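Local coordinates for protein Keto/oxoacid ferredoxin oxidoreductase, gamma subunit (Geobacter sulfurreducens, PDB 3ON3) that probably serves as the gamma subunit of a ferredoxin-dependent oxidoreductase that acts on 2-oxoacids, at residues V146-A151 / A170-F175. Numbering follows the deposited sequence.
Sequences VSKEAA and AFQMGF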
loop_
_atom_site.group_PDB
_atom_site.type_symbol
_atom_site.label_atom_id
_atom_site.label_comp_id
_atom_site.label_asym_id
_atom_site.label_seq_id
_atom_site.Cartn_x
_atom_site.Cartn_y
_atom_site.Cartn_z
ATOM N N VAL B 146 3.098 -13.034 12.791
ATOM C CA VAL B 146 3.854 -11.976 13.470
ATOM C C VAL B 146 3.430 -11.922 14.932
ATOM O O VAL B 146 2.314 -12.340 15.262
ATOM C CB VAL B 146 3.612 -10.591 12.829
ATOM C CG1 VAL B 146 4.149 -10.564 11.395
ATOM C CG2 VAL B 146 2.117 -10.212 12.842
ATOM N N SER B 147 4.300 -11.405 15.804
ATOM C CA SER B 147 3.935 -11.245 17.210
ATOM C C SER B 147 2.803 -10.239 17.310
ATOM O O SER B 147 2.659 -9.369 16.451
ATOM C CB SER B 147 5.131 -10.783 18.058
ATOM O OG SER B 147 5.619 -9.519 17.614
ATOM N N LYS B 148 1.999 -10.369 18.357
ATOM C CA LYS B 148 0.935 -9.415 18.618
ATOM C C LYS B 148 1.541 -8.020 18.791
ATOM O O LYS B 148 0.972 -7.032 18.324
ATOM C CB LYS B 148 0.132 -9.824 19.864
ATOM C CG LYS B 148 -1.024 -8.869 20.215
ATOM C CD LYS B 148 -1.602 -9.139 21.626
ATOM C CE LYS B 148 -2.913 -8.380 21.863
ATOM N NZ LYS B 148 -3.313 -8.325 23.327
ATOM N N GLU B 149 2.705 -7.950 19.440
ATOM C CA GLU B 149 3.384 -6.671 19.628
ATOM C C GLU B 149 3.773 -6.008 18.297
ATOM O O GLU B 149 3.544 -4.808 18.118
ATOM C CB GLU B 149 4.604 -6.785 20.573
ATOM C CG GLU B 149 5.425 -5.487 20.672
ATOM C CD GLU B 149 6.681 -5.565 21.562
ATOM O OE1 GLU B 149 7.037 -6.648 22.070
ATOM O OE2 GLU B 149 7.327 -4.511 21.751
ATOM N N ALA B 150 4.354 -6.790 17.384
ATOM C CA ALA B 150 4.755 -6.301 16.059
ATOM C C ALA B 150 3.570 -5.695 15.327
ATOM O O ALA B 150 3.643 -4.593 14.778
ATOM C CB ALA B 150 5.351 -7.437 15.220
ATOM N N ALA B 151 2.471 -6.433 15.319
ATOM C CA ALA B 151 1.274 -6.011 14.611
ATOM C C ALA B 151 0.659 -4.780 15.251
ATOM O O ALA B 151 0.196 -3.865 14.551
ATOM C CB ALA B 151 0.240 -7.169 14.536
ATOM N N ALA B 170 -10.127 -1.771 18.185
ATOM C CA ALA B 170 -10.506 -2.572 17.027
ATOM C C ALA B 170 -9.560 -3.753 16.874
ATOM O O ALA B 170 -9.983 -4.885 16.626
ATOM C CB ALA B 170 -10.496 -1.708 15.743
ATOM N N PHE B 171 -8.271 -3.470 16.993
ATOM C CA PHE B 171 -7.256 -4.499 16.850
ATOM C C PHE B 171 -7.411 -5.571 17.935
ATOM O O PHE B 171 -7.400 -6.766 17.643
ATOM C CB PHE B 171 -5.867 -3.860 16.915
ATOM C CG PHE B 171 -4.738 -4.851 17.052
ATOM C CD1 PHE B 171 -4.281 -5.564 15.948
ATOM C CD2 PHE B 171 -4.108 -5.043 18.279
ATOM C CE1 PHE B 171 -3.230 -6.470 16.070
ATOM C CE2 PHE B 171 -3.053 -5.956 18.415
ATOM C CZ PHE B 171 -2.613 -6.664 17.313
ATOM N N GLN B 172 -7.548 -5.133 19.185
ATOM C CA GLN B 172 -7.689 -6.045 20.321
ATOM C C GLN B 172 -8.925 -6.929 20.153
ATOM O O GLN B 172 -8.864 -8.136 20.333
ATOM C CB GLN B 172 -7.769 -5.247 21.635
ATOM C CG GLN B 172 -7.983 -6.093 22.874
ATOM C CD GLN B 172 -6.966 -7.208 22.998
ATOM O OE1 GLN B 172 -5.786 -7.023 22.736
ATOM N NE2 GLN B 172 -7.431 -8.378 23.384
HETATM N N MSE B 173 -10.040 -6.314 19.780
HETATM C CA MSE B 173 -11.290 -7.036 19.603
HETATM C C MSE B 173 -11.279 -8.026 18.449
HETATM O O MSE B 173 -11.841 -9.123 18.566
HETATM C CB MSE B 173 -12.457 -6.072 19.448
HETATM C CG MSE B 173 -12.694 -5.214 20.677
HETATM SE SE MSE B 173 -14.518 -4.515 20.740
HETATM C CE MSE B 173 -15.452 -6.195 21.103
ATOM N N GLY B 174 -10.682 -7.636 17.325
ATOM C CA GLY B 174 -10.514 -8.569 16.226
ATOM C C GLY B 174 -9.764 -9.798 16.744
ATOM O O GLY B 174 -10.146 -10.963 16.517
ATOM N N PHE B 175 -8.677 -9.510 17.446
ATOM C CA PHE B 175 -7.802 -10.503 18.046
ATOM C C PHE B 175 -8.578 -11.435 18.964
ATOM O O PHE B 175 -8.502 -12.652 18.827
ATOM C CB PHE B 175 -6.712 -9.782 18.841
ATOM C CG PHE B 175 -5.628 -10.675 19.361
ATOM C CD1 PHE B 175 -4.525 -10.977 18.568
ATOM C CD2 PHE B 175 -5.674 -11.154 20.664
ATOM C CE1 PHE B 175 -3.502 -11.765 19.052
ATOM C CE2 PHE B 175 -4.642 -11.944 21.166
ATOM C CZ PHE B 175 -3.555 -12.249 20.361
#
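The ring of F175 carries the aliphatic chain of K148 over one face, with CE of K148 4.0 Å from the ring centroid and 11° off its normal, a CH-pi contact. The ring of F171 is met obliquely: A151 CB lies 3.9 Å from F171 CE1, and the carbonyl O of K148 comes within 3.7 Å of F171 CZ. This is helix-to-helix packing in an alpha/beta domain of the pyruvate ferredoxin oxidoreductase family, joining the first turn of helix 148-157 to the middle of helix 164-181. K148 leaves the backbone with CG anti to N (chi1 -180°), and the chain beyond it is extended, reaching across to helix 164-181, where it crosses F175 at about a right angle. Its CG touches CZ and CE2 of F171, while CD reaches CZ of F175. NZ is an off-centre cation-pi partner of the F175 ring, 4.8 Å from the centroid. An alanine in place of this lysine would remove CG through NZ, and would probably leave that face of F175 without the CD and CE methylenes and Q172 OE1 without its ammonium donor. Helix 131-143 packs against both segments, V140 on A151, I133 on F171 and A141 on F175. At the start of helix 148-157, S147 is the N-cap, its OG accepting from A150 N, and its own N-H is bound by D33 OD2. The amide of Q172 is held at both ends: NE2 is hydrogen-bonded to E176 OE2, and OE1 accepts from K148 NZ at 2.9 Å on an in-plane lone pair, with a C=O...N angle of 136°.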